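Local coordinates for insecticidal protein (PDB 7ML9), which is an insecticidal toxin active against the western corn rootworm and probably kills by forming beta-barrel pores in membranes, at residues T133-S137 against S277-T281; P99-T105 against T210-G215; P106-N112 against R203-N209. One frame throughout, in Å; residues are numbered along the deposited sequence.

Interaction 1: residues T133-S137 against S277-T281; sequences TYTES and SNYGT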
loop_
_atom_site.group_PDB
_atom_site.type_symbol
_atom_site.label_atom_id
_atom_site.label_comp_id
_atom_site.label_asym_id
_atom_site.label_seq_id
_atom_site.Cartn_x
_atom_site.Cartn_y
_atom_site.Cartn_z
ATOM N N THR A 133 7.263 21.759 16.073
ATOM C CA THR A 133 8.226 20.874 15.423
ATOM C C THR A 133 7.657 19.467 15.497
ATOM O O THR A 133 7.513 18.896 16.582
ATOM C CB THR A 133 9.600 20.968 16.076
ATOM O OG1 THR A 133 10.108 22.293 15.863
ATOM C CG2 THR A 133 10.563 19.940 15.439
ATOM N N TYR A 134 7.312 18.927 14.342
ATOM C CA TYR A 134 6.494 17.729 14.273
ATOM C C TYR A 134 7.204 16.674 13.436
ATOM O O TYR A 134 7.839 16.999 12.431
ATOM C CB TYR A 134 5.135 18.061 13.655
ATOM C CG TYR A 134 4.113 16.965 13.796
ATOM C CD1 TYR A 134 3.438 16.769 14.992
ATOM C CD2 TYR A 134 3.828 16.112 12.728
ATOM C CE1 TYR A 134 2.490 15.759 15.132
ATOM C CE2 TYR A 134 2.890 15.105 12.855
ATOM C CZ TYR A 134 2.226 14.923 14.059
ATOM O OH TYR A 134 1.284 13.914 14.187
ATOM N N THR A 135 7.076 15.417 13.842
ATOM C CA THR A 135 7.612 14.296 13.072
ATOM C C THR A 135 6.467 13.616 12.330
ATOM O O THR A 135 5.675 12.890 12.932
ATOM C CB THR A 135 8.338 13.311 13.976
ATOM O OG1 THR A 135 9.425 13.977 14.632
ATOM C CG2 THR A 135 8.876 12.125 13.145
ATOM N N GLU A 136 6.384 13.877 11.029
ATOM C CA GLU A 136 5.529 13.108 10.139
ATOM C C GLU A 136 6.149 11.734 9.908
ATOM O O GLU A 136 7.372 11.589 9.784
ATOM C CB GLU A 136 5.352 13.827 8.802
ATOM C CG GLU A 136 4.786 15.241 8.891
ATOM C CD GLU A 136 4.817 15.941 7.559
ATOM O OE1 GLU A 136 5.433 15.396 6.615
ATOM O OE2 GLU A 136 4.238 17.038 7.441
ATOM N N SER A 137 5.297 10.722 9.863
ATOM C CA SER A 137 5.722 9.345 9.695
ATOM C C SER A 137 4.829 8.682 8.660
ATOM O O SER A 137 3.614 8.892 8.662
ATOM C CB SER A 137 5.644 8.572 11.019
ATOM O OG SER A 137 6.457 7.418 10.984
ATOM N N SER A 277 -0.021 6.772 8.096
ATOM C CA SER A 277 0.692 8.038 7.999
ATOM C C SER A 277 0.088 9.015 9.000
ATOM O O SER A 277 -1.103 8.937 9.308
ATOM C CB SER A 277 0.613 8.587 6.578
ATOM O OG SER A 277 1.537 9.626 6.361
ATOM N N ASN A 278 0.922 9.916 9.526
ATOM C CA ASN A 278 0.434 10.942 10.446
ATOM C C ASN A 278 1.065 12.290 10.112
ATOM O O ASN A 278 2.157 12.374 9.536
ATOM C CB ASN A 278 0.708 10.582 11.897
ATOM C CG ASN A 278 2.184 10.637 12.227
ATOM O OD1 ASN A 278 2.907 9.667 11.993
ATOM N ND2 ASN A 278 2.645 11.773 12.759
ATOM N N TYR A 279 0.356 13.354 10.479
ATOM C CA TYR A 279 0.684 14.678 9.973
ATOM C C TYR A 279 -0.114 15.703 10.771
ATOM O O TYR A 279 -1.139 15.379 11.380
ATOM C CB TYR A 279 0.374 14.795 8.473
ATOM C CG TYR A 279 -0.919 14.093 8.093
ATOM C CD1 TYR A 279 -2.157 14.690 8.336
ATOM C CD2 TYR A 279 -0.907 12.826 7.514
ATOM C CE1 TYR A 279 -3.349 14.047 8.011
ATOM C CE2 TYR A 279 -2.092 12.173 7.191
ATOM C CZ TYR A 279 -3.309 12.787 7.437
ATOM O OH TYR A 279 -4.486 12.143 7.108
ATOM N N GLY A 280 0.378 16.940 10.779
ATOM C CA GLY A 280 -0.443 18.041 11.239
ATOM C C GLY A 280 -1.445 18.445 10.174
ATOM O O GLY A 280 -1.208 18.305 8.972
ATOM N N THR A 281 -2.594 18.945 10.625
ATOM C CA THR A 281 -3.656 19.382 9.724
ATOM C C THR A 281 -3.816 20.897 9.675
ATOM O O THR A 281 -3.777 21.489 8.587
ATOM C CB THR A 281 -4.981 18.706 10.118
ATOM O OG1 THR A 281 -5.227 18.859 11.521
ATOM C CG2 THR A 281 -4.901 17.201 9.813
#
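The Tyr134 ring and the Asn278 side-chain amide are the two flat groups that meet here, their planes 68° apart. The amide comes to the hydroxyl end of the ring at a slant, and the backbone of Tyr279 and Gly280 passes the same ring obliquely, Tyr134 CE2 lying 3.7 Å from Tyr279 CA. The Tyr279 side chain leaves its backbone away from 133-137; Thr281 CG2 lies at the edge of its ring, in plane.

Asn278 ND2 makes two hydrogen bonds across the contact. One goes to Tyr134 OH at 2.9 Å. The other goes to Thr135 O at 3.2 Å. Both acceptors lie close to the amide plane. The two bonds fix the rotation of the amide. Chi1 of Asn278 is 69°, with CG between the backbone N and the carbonyl carbon, and this carries the amide over to the other strand. On its other branch, Asn278 OD1 sits 3.1 Å from Ser137 CB.

Between the two segments one backbone bond is made, from Asn278 N to Ser137 O at 3.0 Å. A CA-H...O contact of 3.1 Å from Ser277 CA reaches the same Ser137 O. The short segments run antiparallel at 143°, and they splay apart toward Tyr134, where the side chains bridge the gap.

Glu136 turns its carboxylate to Arg314, in a salt bridge, and to Tyr187. Strand 130-147 pairs on with strand 178-189, and strand 266-289 with strand 201-229. Tyr134 also packs on Leu208 and Thr210 of that last strand, within the elongated sheet of an aerolysin/epsilon-toxin-like protein.

Interaction 2: residues P99-T105 against T210-G215; sequences PTEASGT and TGSISG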
loop_
_atom_site.group_PDB
_atom_site.type_symbol
_atom_site.label_atom_id
_atom_site.label_comp_id
_atom_site.label_asym_id
_atom_site.label_seq_id
_atom_site.Cartn_x
_atom_site.Cartn_y
_atom_site.Cartn_z
ATOM N N PRO A 99 -9.165 4.664 2.164
ATOM C CA PRO A 99 -8.429 4.760 3.434
ATOM C C PRO A 99 -9.285 5.382 4.531
ATOM O O PRO A 99 -10.276 6.075 4.276
ATOM C CB PRO A 99 -7.231 5.657 3.088
ATOM C CG PRO A 99 -7.150 5.657 1.587
ATOM C CD PRO A 99 -8.559 5.477 1.098
ATOM N N THR A 100 -8.881 5.128 5.767
ATOM C CA THR A 100 -9.578 5.605 6.954
ATOM C C THR A 100 -8.757 6.718 7.601
ATOM O O THR A 100 -7.617 6.483 8.027
ATOM C CB THR A 100 -9.810 4.470 7.947
ATOM O OG1 THR A 100 -10.456 3.375 7.280
ATOM C CG2 THR A 100 -10.688 4.948 9.116
ATOM N N GLU A 101 -9.340 7.919 7.663
ATOM C CA GLU A 101 -8.727 9.092 8.284
ATOM C C GLU A 101 -9.289 9.322 9.682
ATOM O O GLU A 101 -10.470 9.081 9.941
ATOM C CB GLU A 101 -8.960 10.338 7.435
ATOM C CG GLU A 101 -8.386 10.253 6.041
ATOM C CD GLU A 101 -8.037 11.617 5.465
ATOM O OE1 GLU A 101 -8.179 12.625 6.189
ATOM O OE2 GLU A 101 -7.608 11.681 4.290
ATOM N N ALA A 102 -8.433 9.808 10.586
ATOM C CA ALA A 102 -8.838 10.102 11.953
ATOM C C ALA A 102 -8.174 11.394 12.419
ATOM O O ALA A 102 -7.169 11.836 11.856
ATOM C CB ALA A 102 -8.477 8.959 12.915
ATOM N N SER A 103 -8.752 11.991 13.459
ATOM C CA SER A 103 -8.212 13.182 14.105
ATOM C C SER A 103 -7.471 12.794 15.372
ATOM O O SER A 103 -7.911 11.906 16.109
ATOM C CB SER A 103 -9.325 14.175 14.455
ATOM O OG SER A 103 -9.681 14.928 13.314
ATOM N N GLY A 104 -6.349 13.471 15.632
ATOM C CA GLY A 104 -5.562 13.220 16.817
ATOM C C GLY A 104 -5.854 14.215 17.933
ATOM O O GLY A 104 -6.630 15.155 17.790
ATOM N N THR A 105 -5.222 13.967 19.071
ATOM C CA THR A 105 -5.292 14.897 20.185
ATOM C C THR A 105 -4.611 16.205 19.791
ATOM O O THR A 105 -3.489 16.175 19.267
ATOM C CB THR A 105 -4.605 14.309 21.418
ATOM O OG1 THR A 105 -5.277 13.113 21.825
ATOM C CG2 THR A 105 -4.613 15.316 22.566
ATOM N N THR A 210 -3.875 17.437 14.580
ATOM C CA THR A 210 -3.180 16.364 13.876
ATOM C C THR A 210 -4.185 15.409 13.231
ATOM O O THR A 210 -5.363 15.345 13.612
ATOM C CB THR A 210 -2.258 15.580 14.826
ATOM O OG1 THR A 210 -3.041 14.922 15.823
ATOM C CG2 THR A 210 -1.244 16.510 15.535
ATOM N N GLY A 211 -3.698 14.644 12.251
ATOM C CA GLY A 211 -4.501 13.604 11.644
ATOM C C GLY A 211 -3.657 12.386 11.323
ATOM O O GLY A 211 -2.422 12.443 11.257
ATOM N N SER A 212 -4.349 11.270 11.129
ATOM C CA SER A 212 -3.699 10.053 10.684
ATOM C C SER A 212 -4.571 9.395 9.625
ATOM O O SER A 212 -5.758 9.706 9.467
ATOM C CB SER A 212 -3.407 9.090 11.844
ATOM O OG SER A 212 -4.563 8.829 12.612
ATOM N N ILE A 213 -3.944 8.513 8.863
ATOM C CA ILE A 213 -4.614 7.776 7.805
ATOM C C ILE A 213 -4.029 6.372 7.798
ATOM O O ILE A 213 -2.859 6.170 8.136
ATOM C CB ILE A 213 -4.449 8.491 6.449
ATOM C CG1 ILE A 213 -5.342 7.869 5.381
ATOM C CG2 ILE A 213 -2.990 8.503 5.999
ATOM C CD1 ILE A 213 -5.400 8.698 4.111
ATOM N N SER A 214 -4.862 5.386 7.458
ATOM C CA SER A 214 -4.362 4.036 7.240
ATOM C C SER A 214 -5.200 3.386 6.152
ATOM O O SER A 214 -6.353 3.773 5.918
ATOM C CB SER A 214 -4.385 3.195 8.515
ATOM O OG SER A 214 -5.699 3.071 9.012
ATOM N N GLY A 215 -4.608 2.418 5.476
ATOM C CA GLY A 215 -5.327 1.783 4.401
ATOM C C GLY A 215 -4.596 0.584 3.859
ATOM O O GLY A 215 -3.716 0.019 4.509
HETATM O O HOH W 1 -7.077 5.538 10.645
HETATM O O HOH W 2 -1.773 14.315 18.249
#
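Thr100 and Ser214 form a hydrogen-bonded antiparallel pair, with Thr100 N to Ser214 O at 2.9 Å and a return bond from Ser214 N to Thr100 O. Ala102 and Ser212 repeat the pattern. Glu101 with Ile213 and Ser103 with Gly211 are the non-hydrogen-bonded pairs. The last bond runs from Gly104 N to Thr210 O at 2.9 Å. It is straight at the hydrogen, 173°, but the donor stands above the carbonyl plane and not on a lone pair.

CA-H...O contacts fill in between these bonds, as where Ile213 CA lies 3.3 Å from Thr100 O. Such contacts are usual in antiparallel sheet.

The side chains differ on the two faces. On the face of Glu101 and Ile213, the isoleucine is the apolar centre. With its CG1 anti to the backbone N, chi1 -170°, and the chain extended beyond it, both CG1 and CD1 of Ile213 come against Pro99 CB, CD1 at 3.7 Å. The Glu101 chain crosses Ile213 at a slant, and Glu101 OE2 is also 3.7 Å from Ile213 CD1. The carboxylate of Glu101 is positioned from outside, since OE1 accepts a bond from Gln162 N.

The other face carries Thr100, Ala102, Ser212 and Ser214. Here a water donates to Thr100 O at 2.8 Å and makes a longer bond, 3.3 Å, with Ser214 OG. A second water links the ends of the two segments, donating to Thr105 O and bonding Thr210 OG1. That hydroxyl lies close over Gly104, with Thr210 OG1 3.2 Å from Gly104 CA.

Strand 201-229 continues the sheet on to strand 266-289, through backbone bonds of Gly211 with Tyr279, Ile213 with Ser277 and Gly215 with Phe275. Phe158 and Ile160 of strand 153-160 pack on Ile213.

Interaction 3: residues P106-N112 against R203-N209; sequences PLYAGKN and RVLAYLN. With EDO (1,2-ethanediol), chain I.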
loop_
_atom_site.group_PDB
_atom_site.type_symbol
_atom_site.label_atom_id
_atom_site.label_comp_id
_atom_site.label_asym_id
_atom_site.label_seq_id
_atom_site.Cartn_x
_atom_site.Cartn_y
_atom_site.Cartn_z
ATOM N N PRO A 106 -5.250 17.354 19.989
ATOM C CA PRO A 106 -4.585 18.621 19.666
ATOM C C PRO A 106 -3.387 18.860 20.575
ATOM O O PRO A 106 -3.366 18.465 21.744
ATOM C CB PRO A 106 -5.681 19.671 19.889
ATOM C CG PRO A 106 -6.974 18.896 19.845
ATOM C CD PRO A 106 -6.636 17.559 20.442
ATOM N N LEU A 107 -2.363 19.491 20.009
ATOM C CA LEU A 107 -1.085 19.675 20.686
ATOM C C LEU A 107 -0.903 21.161 20.984
ATOM O O LEU A 107 -0.909 21.981 20.067
ATOM C CB LEU A 107 0.070 19.140 19.828
ATOM C CG LEU A 107 0.009 17.627 19.531
ATOM C CD1 LEU A 107 1.022 17.198 18.453
ATOM C CD2 LEU A 107 0.178 16.816 20.797
ATOM N N TYR A 108 -0.758 21.494 22.258
ATOM C CA TYR A 108 -0.523 22.884 22.659
ATOM C C TYR A 108 0.793 23.408 22.079
ATOM O O TYR A 108 1.846 22.797 22.268
ATOM C CB TYR A 108 -0.515 22.967 24.183
ATOM C CG TYR A 108 -0.203 24.349 24.707
ATOM C CD1 TYR A 108 -1.026 25.427 24.399
ATOM C CD2 TYR A 108 0.925 24.576 25.479
ATOM C CE1 TYR A 108 -0.739 26.697 24.873
ATOM C CE2 TYR A 108 1.225 25.843 25.955
ATOM C CZ TYR A 108 0.380 26.896 25.652
ATOM O OH TYR A 108 0.674 28.154 26.128
ATOM N N ALA A 109 0.726 24.532 21.354
ATOM C CA ALA A 109 1.868 25.110 20.664
ATOM C C ALA A 109 2.425 26.378 21.318
ATOM O O ALA A 109 3.526 26.810 20.948
ATOM C CB ALA A 109 1.503 25.436 19.210
ATOM N N GLY A 110 1.702 27.009 22.243
ATOM C CA GLY A 110 2.215 28.195 22.910
ATOM C C GLY A 110 1.134 29.250 23.056
ATOM O O GLY A 110 -0.035 29.030 22.728
ATOM N N LYS A 111 1.524 30.421 23.555
ATOM C CA LYS A 111 0.531 31.476 23.776
ATOM C C LYS A 111 1.194 32.842 23.757
ATOM O O LYS A 111 2.409 32.955 23.913
ATOM C CB LYS A 111 -0.203 31.275 25.096
ATOM C CG LYS A 111 0.648 31.411 26.360
ATOM C CD LYS A 111 -0.159 30.917 27.559
ATOM C CE LYS A 111 0.539 31.151 28.902
ATOM N NZ LYS A 111 1.645 32.153 28.828
ATOM N N ASN A 112 0.375 33.882 23.592
ATOM C CA ASN A 112 0.879 35.246 23.723
ATOM C C ASN A 112 -0.278 36.150 24.132
ATOM O O ASN A 112 -1.448 35.763 24.061
ATOM C CB ASN A 112 1.531 35.751 22.432
ATOM C CG ASN A 112 2.994 35.280 22.269
ATOM O OD1 ASN A 112 3.319 34.594 21.294
ATOM N ND2 ASN A 112 3.875 35.666 23.203
ATOM N N ARG A 203 -5.714 36.872 25.640
ATOM C CA ARG A 203 -4.689 35.845 25.563
ATOM C C ARG A 203 -5.018 34.974 24.363
ATOM O O ARG A 203 -6.170 34.564 24.202
ATOM C CB ARG A 203 -4.661 35.016 26.843
ATOM C CG ARG A 203 -3.552 34.013 26.914
ATOM C CD ARG A 203 -3.390 33.543 28.343
ATOM N NE ARG A 203 -4.327 32.477 28.667
ATOM C CZ ARG A 203 -4.674 32.135 29.902
ATOM N NH1 ARG A 203 -4.167 32.792 30.939
ATOM N NH2 ARG A 203 -5.536 31.142 30.101
ATOM N N VAL A 204 -4.028 34.730 23.506
ATOM C CA VAL A 204 -4.178 33.825 22.368
ATOM C C VAL A 204 -3.422 32.544 22.688
ATOM O O VAL A 204 -2.206 32.584 22.904
ATOM C CB VAL A 204 -3.649 34.444 21.068
ATOM C CG1 VAL A 204 -3.935 33.500 19.889
ATOM C CG2 VAL A 204 -4.274 35.797 20.841
ATOM N N LEU A 205 -4.136 31.417 22.730
ATOM C CA LEU A 205 -3.541 30.091 22.870
ATOM C C LEU A 205 -3.611 29.366 21.533
ATOM O O LEU A 205 -4.642 29.405 20.853
ATOM C CB LEU A 205 -4.263 29.250 23.922
ATOM C CG LEU A 205 -4.539 29.755 25.335
ATOM C CD1 LEU A 205 -5.121 28.628 26.174
ATOM C CD2 LEU A 205 -3.291 30.223 25.976
ATOM N N ALA A 206 -2.521 28.686 21.161
ATOM C CA ALA A 206 -2.431 28.006 19.872
ATOM C C ALA A 206 -2.302 26.505 20.084
ATOM O O ALA A 206 -1.583 26.049 20.987
ATOM C CB ALA A 206 -1.243 28.512 19.037
ATOM N N TYR A 207 -3.012 25.742 19.249
ATOM C CA TYR A 207 -2.975 24.288 19.277
ATOM C C TYR A 207 -2.790 23.766 17.864
ATOM O O TYR A 207 -3.405 24.274 16.921
ATOM C CB TYR A 207 -4.254 23.700 19.872
ATOM C CG TYR A 207 -4.505 24.102 21.297
ATOM C CD1 TYR A 207 -5.102 25.321 21.595
ATOM C CD2 TYR A 207 -4.154 23.267 22.341
ATOM C CE1 TYR A 207 -5.337 25.696 22.906
ATOM C CE2 TYR A 207 -4.393 23.632 23.658
ATOM C CZ TYR A 207 -4.985 24.853 23.929
ATOM O OH TYR A 207 -5.220 25.236 25.227
ATOM N N LEU A 208 -1.919 22.765 17.714
ATOM C CA LEU A 208 -1.758 22.087 16.434
ATOM C C LEU A 208 -2.741 20.920 16.386
ATOM O O LEU A 208 -2.742 20.066 17.280
ATOM C CB LEU A 208 -0.325 21.586 16.248
ATOM C CG LEU A 208 -0.069 20.743 14.990
ATOM C CD1 LEU A 208 -0.169 21.585 13.730
ATOM C CD2 LEU A 208 1.299 20.077 15.084
ATOM N N ASN A 209 -3.577 20.889 15.359
ATOM C CA ASN A 209 -4.433 19.732 15.138
ATOM C C ASN A 209 -3.667 18.719 14.293
ATOM O O ASN A 209 -2.904 19.100 13.398
ATOM C CB ASN A 209 -5.731 20.134 14.432
ATOM C CG ASN A 209 -6.772 20.717 15.391
ATOM O OD1 ASN A 209 -6.930 20.265 16.535
ATOM N ND2 ASN A 209 -7.497 21.709 14.912
HETATM C C1 EDO I . -0.614 34.975 29.843
HETATM O O1 EDO I . 0.253 34.513 28.801
HETATM C C2 EDO I . -0.697 33.943 30.955
HETATM O O2 EDO I . -2.079 33.707 31.238
#
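Leu107 O accepts the shortest of the backbone bonds between the segments, from Leu208 N at 2.7 Å. The same oxygen also meets Tyr207 CA in a CA-H...O contact. Leu107 N returns a bond to Leu208 O. Further along, Ala109 N bonds Ala206 O, and Asn112 and Val204 exchange two backbone bonds.

The regular pairing is disturbed at Ala109 and Gly110, as in a beta bulge: Ala206 O takes Ala109 N, while Ala206 N gives to Gly110 O at 3.0 Å. Gly110 has phi 138°, where a CB would press on the preceding carbonyl oxygen.

On the face of Tyr108 and Tyr207 the two rings meet obliquely, planes 58° apart. Tyr108 CD1 sits over one face of the Tyr207 ring, toward its rim, 3.9 Å from Tyr207 CE2. Tyr108 has CG anti to the backbone N, chi1 177°, which carries its ring along to Gly110, whose N lies over the centre of one face. Lys111 and Leu205 run side by side, and Lys111 CB is tight against Leu205 CD2 at 3.4 Å. Lys111 NZ bonds O1 of an ethanediol, probably from the crystallisation liquor, at 2.7 Å.

Arg203 turns to Glu288 in a salt bridge. Strand 201-229 pairs on its other side with strand 266-289. On the face opposite the tyrosines, Leu107, Ala206 and Leu208 pack on Tyr132, Tyr134 and Phe130 of strand 130-147.

Overall arrangement
The three interactions lie in one long sheet. Interactions 2 and 3 are successive parts of the same strand pair, 86-115 with 201-229, their centres about 21 Å apart. They meet where Thr210 CG2 packs 3.8 Å from Leu107 CD1. Interaction 1 adds the next strand, 266-289, and its partner 130-147. Its centre is about 11 Å from that of interaction 2, with Tyr279 O 2.8 Å from Gly211 N, and about 16 Å from that of interaction 3. Tyr134 ties it to interaction 3, as CE1 lies 3.9 Å from Leu107 CD1. In interaction 2, an acetate, probably from the crystallisation liquor, and a samarium ion lie about 4 and 7 Å from Gly215.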